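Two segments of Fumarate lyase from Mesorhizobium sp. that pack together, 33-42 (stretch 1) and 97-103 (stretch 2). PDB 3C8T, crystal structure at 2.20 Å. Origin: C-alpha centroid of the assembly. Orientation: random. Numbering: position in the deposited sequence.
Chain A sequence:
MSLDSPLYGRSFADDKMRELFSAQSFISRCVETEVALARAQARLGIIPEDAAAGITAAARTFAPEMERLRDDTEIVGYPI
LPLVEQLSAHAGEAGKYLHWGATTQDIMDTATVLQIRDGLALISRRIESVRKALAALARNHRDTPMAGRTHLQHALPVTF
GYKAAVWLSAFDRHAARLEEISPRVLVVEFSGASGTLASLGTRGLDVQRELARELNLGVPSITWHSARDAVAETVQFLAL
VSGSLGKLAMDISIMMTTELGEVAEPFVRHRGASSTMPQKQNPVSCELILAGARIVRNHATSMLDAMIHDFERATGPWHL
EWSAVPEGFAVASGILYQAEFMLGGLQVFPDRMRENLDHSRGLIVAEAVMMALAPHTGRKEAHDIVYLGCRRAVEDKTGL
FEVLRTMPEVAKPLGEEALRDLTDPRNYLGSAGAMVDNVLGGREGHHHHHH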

ATOM      1  N   THR A  33      22.139  12.954 -24.243  1.00 34.97           N
ATOM      2  CA  THR A  33      22.743  11.629 -24.041  1.00 33.42           C
ATOM      3  C   THR A  33      23.341  11.086 -25.350  1.00 33.34           C
ATOM      4  O   THR A  33      24.468  10.583 -25.351  1.00 32.07           O
ATOM      5  CB  THR A  33      21.672  10.666 -23.495  1.00 34.16           C
ATOM      6  OG1 THR A  33      21.123  11.205 -22.282  1.00 33.37           O
ATOM      7  CG2 THR A  33      22.212   9.218 -23.260  1.00 33.60           C
ATOM      8  N   GLU A  34      22.579  11.172 -26.451  1.00 32.74           N
ATOM      9  CA  GLU A  34      23.020  10.636 -27.752  1.00 33.57           C
ATOM     10  C   GLU A  34      24.267  11.374 -28.281  1.00 34.20           C
ATOM     11  O   GLU A  34      25.158  10.753 -28.858  1.00 34.65           O
ATOM     12  CB  GLU A  34      21.908  10.738 -28.782  1.00 33.45           C
ATOM     13  CG  GLU A  34      20.729   9.819 -28.510  1.00 36.20           C
ATOM     14  CD  GLU A  34      20.892   8.420 -29.111  1.00 38.79           C
ATOM     15  OE1 GLU A  34      21.975   8.101 -29.660  1.00 38.98           O
ATOM     16  OE2 GLU A  34      19.910   7.652 -29.046  1.00 40.51           O
ATOM     17  N   VAL A  35      24.305  12.691 -28.084  1.00 34.69           N
ATOM     18  CA  VAL A  35      25.420  13.531 -28.507  1.00 35.84           C
ATOM     19  C   VAL A  35      26.647  13.173 -27.704  1.00 36.14           C
ATOM     20  O   VAL A  35      27.739  13.040 -28.263  1.00 37.48           O
ATOM     21  CB  VAL A  35      25.106  15.051 -28.296  1.00 35.89           C
ATOM     22  CG1 VAL A  35      26.380  15.922 -28.412  1.00 37.61           C
ATOM     23  CG2 VAL A  35      24.063  15.508 -29.258  1.00 35.80           C
ATOM     24  N   ALA A  36      26.476  13.008 -26.393  1.00 35.97           N
ATOM     25  CA  ALA A  36      27.584  12.658 -25.526  1.00 35.13           C
ATOM     26  C   ALA A  36      28.079  11.271 -25.902  1.00 35.22           C
ATOM     27  O   ALA A  36      29.284  11.007 -25.859  1.00 35.83           O
ATOM     28  CB  ALA A  36      27.172  12.727 -24.059  1.00 34.67           C
ATOM     29  N   LEU A  37      27.174  10.382 -26.302  1.00 35.43           N
ATOM     30  CA  LEU A  37      27.588   9.021 -26.704  1.00 35.35           C
ATOM     31  C   LEU A  37      28.471   9.063 -27.950  1.00 36.49           C
ATOM     32  O   LEU A  37      29.499   8.378 -28.005  1.00 36.55           O
ATOM     33  CB  LEU A  37      26.385   8.118 -26.932  1.00 34.95           C
ATOM     34  CG  LEU A  37      26.642   6.710 -27.497  1.00 34.50           C
ATOM     35  CD1 LEU A  37      27.455   5.809 -26.555  1.00 30.30           C
ATOM     36  CD2 LEU A  37      25.337   6.095 -27.822  1.00 36.55           C
ATOM     37  N   ALA A  38      28.071   9.887 -28.923  1.00 37.62           N
ATOM     38  CA  ALA A  38      28.849  10.115 -30.165  1.00 38.80           C
ATOM     39  C   ALA A  38      30.235  10.656 -29.863  1.00 39.50           C
ATOM     40  O   ALA A  38      31.224  10.196 -30.451  1.00 39.09           O
ATOM     41  CB  ALA A  38      28.120  11.076 -31.093  1.00 38.36           C
ATOM     42  N   ARG A  39      30.298  11.615 -28.935  1.00 40.31           N
ATOM     43  CA  ARG A  39      31.558  12.229 -28.544  1.00 41.45           C
ATOM     44  C   ARG A  39      32.479  11.260 -27.854  1.00 41.01           C
ATOM     45  O   ARG A  39      33.683  11.209 -28.149  1.00 40.95           O
ATOM     46  CB  ARG A  39      31.311  13.393 -27.599  1.00 42.39           C
ATOM     47  CG  ARG A  39      32.150  14.597 -27.931  1.00 48.27           C
ATOM     48  CD  ARG A  39      31.368  15.541 -28.819  1.00 56.97           C
ATOM     49  NE  ARG A  39      30.177  16.038 -28.118  1.00 62.22           N
ATOM     50  CZ  ARG A  39      30.185  17.013 -27.207  1.00 63.99           C
ATOM     51  NH1 ARG A  39      31.328  17.624 -26.882  1.00 63.74           N
ATOM     52  NH2 ARG A  39      29.041  17.382 -26.628  1.00 65.91           N
ATOM     53  N   ALA A  40      31.919  10.498 -26.916  1.00 40.63           N
ATOM     54  CA  ALA A  40      32.654   9.439 -26.239  1.00 40.40           C
ATOM     55  C   ALA A  40      33.233   8.439 -27.256  1.00 40.59           C
ATOM     56  O   ALA A  40      34.355   7.989 -27.128  1.00 40.50           O
ATOM     57  CB  ALA A  40      31.752   8.727 -25.213  1.00 40.01           C
ATOM     58  N   GLN A  41      32.467   8.105 -28.281  1.00 41.00           N
ATOM     59  CA  GLN A  41      32.917   7.122 -29.226  1.00 41.82           C
ATOM     60  C   GLN A  41      34.006   7.658 -30.174  1.00 42.41           C
ATOM     61  O   GLN A  41      34.866   6.909 -30.605  1.00 42.05           O
ATOM     62  CB  GLN A  41      31.710   6.554 -29.967  1.00 41.70           C
ATOM     63  CG  GLN A  41      31.015   5.485 -29.148  1.00 43.72           C
ATOM     64  CD  GLN A  41      29.672   5.119 -29.666  1.00 43.46           C
ATOM     65  OE1 GLN A  41      29.015   5.920 -30.347  1.00 44.91           O
ATOM     66  NE2 GLN A  41      29.235   3.894 -29.354  1.00 43.06           N
ATOM     67  N   ALA A  42      33.978   8.961 -30.474  1.00 43.03           N
ATOM     68  CA  ALA A  42      34.948   9.550 -31.378  1.00 43.37           C
ATOM     69  C   ALA A  42      36.292   9.642 -30.692  1.00 44.26           C
ATOM     70  O   ALA A  42      37.325   9.395 -31.325  1.00 44.12           O
ATOM     71  CB  ALA A  42      34.496  10.895 -31.855  1.00 43.34           C
TER
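Stretch 2 97-103: YLHWGAT

Stretch 2 is an irregular segment laid against one face of the helix formed by residues 33-42, which extends beyond the stretch at both ends. From Tyr-97 to Thr-103 the segment runs across the helix, with a component back toward its N-terminal end. The backbones come nearest at Glu-34 and His-99, whose CA atoms are 6.2 Å apart. The side chains that meet the segment, Glu-34, Leu-37 and Gln-41, follow one another at intervals of three and four residues and therefore share a helical face; all three point their CA-to-CB bonds toward it.

Glu-34 adopts m for both chi1 and chi2, folding its carboxylate back to the imidazole of His-99. The ring, with chi1 t and chi2 at 87°, presents its edge, and His-99 ND1 donates a nearly linear hydrogen bond to Glu-34 OE2 (2.8 Å, 168°). This bond fixes the ring as protonated at ND1. His-99 itself has positive phi and psi (50°/54°), a left-handed conformation that turns the chain between the extended Leu-98 and Trp-100.

Leu-37, in the t, p rotamer, provides the apolar middle of the contact: its CD2 lies 4.0 Å from Ala-102 CB and 4.1 Å from Trp-100 N. One turn further on, Gln-41 has chi1 m and chi2 t, an extended arm that carries its amide to the backbone of stretch 2. There Gln-41 NE2 donates a hydrogen bond to Trp-100 O at 2.8 Å, while Gln-41 OE1 lies 3.6 Å from Trp-100 CB. The CA-to-CB bond of Trp-100 points sideways, with chi1 t.

Two waters complete the contact. Water 1 accepts from His-99 N (3.0 Å) and lies 2.6 Å from Glu-34 O, placed to donate to it. Water 2 lies 2.7 Å from Gln-41 OE1 and 2.6 Å from Tyr-97 O, within donating reach of each, though it has too few protons for all the acceptors around it. Together the two stretches bury 326 Å².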

ATOM      1  N   TYR A  97      25.840   7.665 -37.592  1.00 41.48           N
ATOM      2  CA  TYR A  97      26.607   7.084 -36.487  1.00 40.69           C
ATOM      3  C   TYR A  97      25.980   7.265 -35.126  1.00 39.44           C
ATOM      4  O   TYR A  97      26.603   6.949 -34.104  1.00 38.97           O
ATOM      5  CB  TYR A  97      28.037   7.590 -36.462  1.00 41.05           C
ATOM      6  CG  TYR A  97      28.818   7.248 -37.704  1.00 42.66           C
ATOM      7  CD1 TYR A  97      29.606   6.098 -37.766  1.00 42.74           C
ATOM      8  CD2 TYR A  97      28.750   8.082 -38.822  1.00 43.20           C
ATOM      9  CE1 TYR A  97      30.324   5.804 -38.901  1.00 44.83           C
ATOM     10  CE2 TYR A  97      29.444   7.805 -39.950  1.00 44.41           C
ATOM     11  CZ  TYR A  97      30.235   6.675 -39.992  1.00 44.66           C
ATOM     12  OH  TYR A  97      30.932   6.430 -41.147  1.00 46.56           O
ATOM     13  N   LEU A  98      24.746   7.750 -35.136  1.00 38.16           N
ATOM     14  CA  LEU A  98      23.964   8.006 -33.945  1.00 37.77           C
ATOM     15  C   LEU A  98      23.552   6.681 -33.309  1.00 37.47           C
ATOM     16  O   LEU A  98      23.447   5.657 -34.010  1.00 36.21           O
ATOM     17  CB  LEU A  98      22.719   8.790 -34.339  1.00 37.82           C
ATOM     18  CG  LEU A  98      22.323  10.237 -33.972  1.00 39.31           C
ATOM     19  CD1 LEU A  98      23.298  11.024 -33.131  1.00 37.22           C
ATOM     20  CD2 LEU A  98      21.913  11.003 -35.223  1.00 36.21           C
ATOM     21  N   HIS A  99      23.343   6.695 -31.985  1.00 36.67           N
ATOM     22  CA  HIS A  99      22.789   5.544 -31.284  1.00 36.54           C
ATOM     23  C   HIS A  99      23.584   4.323 -31.696  1.00 37.03           C
ATOM     24  O   HIS A  99      23.018   3.342 -32.179  1.00 38.54           O
ATOM     25  CB  HIS A  99      21.314   5.388 -31.682  1.00 35.82           C
ATOM     26  CG  HIS A  99      20.509   4.501 -30.783  1.00 35.88           C
ATOM     27  ND1 HIS A  99      19.886   4.966 -29.644  1.00 34.00           N
ATOM     28  CD2 HIS A  99      20.169   3.191 -30.893  1.00 35.73           C
ATOM     29  CE1 HIS A  99      19.213   3.979 -29.077  1.00 35.70           C
ATOM     30  NE2 HIS A  99      19.366   2.892 -29.817  1.00 37.40           N
ATOM     31  N   TRP A 100      24.899   4.377 -31.548  1.00 37.37           N
ATOM     32  CA  TRP A 100      25.752   3.288 -32.044  1.00 37.39           C
ATOM     33  C   TRP A 100      26.021   2.377 -30.880  1.00 36.98           C
ATOM     34  O   TRP A 100      26.714   2.765 -29.943  1.00 37.02           O
ATOM     35  CB  TRP A 100      27.055   3.888 -32.564  1.00 39.59           C
ATOM     36  CG  TRP A 100      28.029   2.959 -33.230  1.00 41.36           C
ATOM     37  CD1 TRP A 100      29.037   2.232 -32.629  1.00 43.43           C
ATOM     38  CD2 TRP A 100      28.131   2.700 -34.630  1.00 42.78           C
ATOM     39  NE1 TRP A 100      29.738   1.514 -33.575  1.00 41.91           N
ATOM     40  CE2 TRP A 100      29.213   1.793 -34.813  1.00 43.93           C
ATOM     41  CE3 TRP A 100      27.416   3.143 -35.749  1.00 42.98           C
ATOM     42  CZ2 TRP A 100      29.595   1.324 -36.079  1.00 42.53           C
ATOM     43  CZ3 TRP A 100      27.791   2.678 -37.005  1.00 43.69           C
ATOM     44  CH2 TRP A 100      28.885   1.774 -37.158  1.00 44.32           C
ATOM     45  N   GLY A 101      25.431   1.185 -30.910  1.00 36.59           N
ATOM     46  CA  GLY A 101      25.597   0.212 -29.839  1.00 35.89           C
ATOM     47  C   GLY A 101      24.649   0.406 -28.662  1.00 35.58           C
ATOM     48  O   GLY A 101      24.633  -0.423 -27.766  1.00 36.22           O
ATOM     49  N   ALA A 102      23.868   1.489 -28.688  1.00 34.47           N
ATOM     50  CA  ALA A 102      22.834   1.810 -27.698  1.00 33.60           C
ATOM     51  C   ALA A 102      21.537   1.005 -27.851  1.00 32.94           C
ATOM     52  O   ALA A 102      21.165   0.639 -28.954  1.00 32.21           O
ATOM     53  CB  ALA A 102      22.505   3.317 -27.763  1.00 33.23           C
ATOM     54  N   THR A 103      20.853   0.752 -26.729  1.00 32.18           N
ATOM     55  CA  THR A 103      19.463   0.344 -26.737  1.00 30.63           C
ATOM     56  C   THR A 103      18.591   1.505 -26.175  1.00 31.01           C
ATOM     57  O   THR A 103      19.089   2.460 -25.538  1.00 30.74           O
ATOM     58  CB  THR A 103      19.215  -0.999 -25.972  1.00 31.27           C
ATOM     59  OG1 THR A 103      17.881  -1.475 -26.245  1.00 31.20           O
ATOM     60  CG2 THR A 103      19.350  -0.825 -24.440  1.00 28.94           C
TER
HETATM   61  O   HOH W   1      25.017   8.806 -30.604  1.00 32.34           O
HETATM   62  O   HOH W   2      26.817   7.071 -31.469  1.00 31.05           O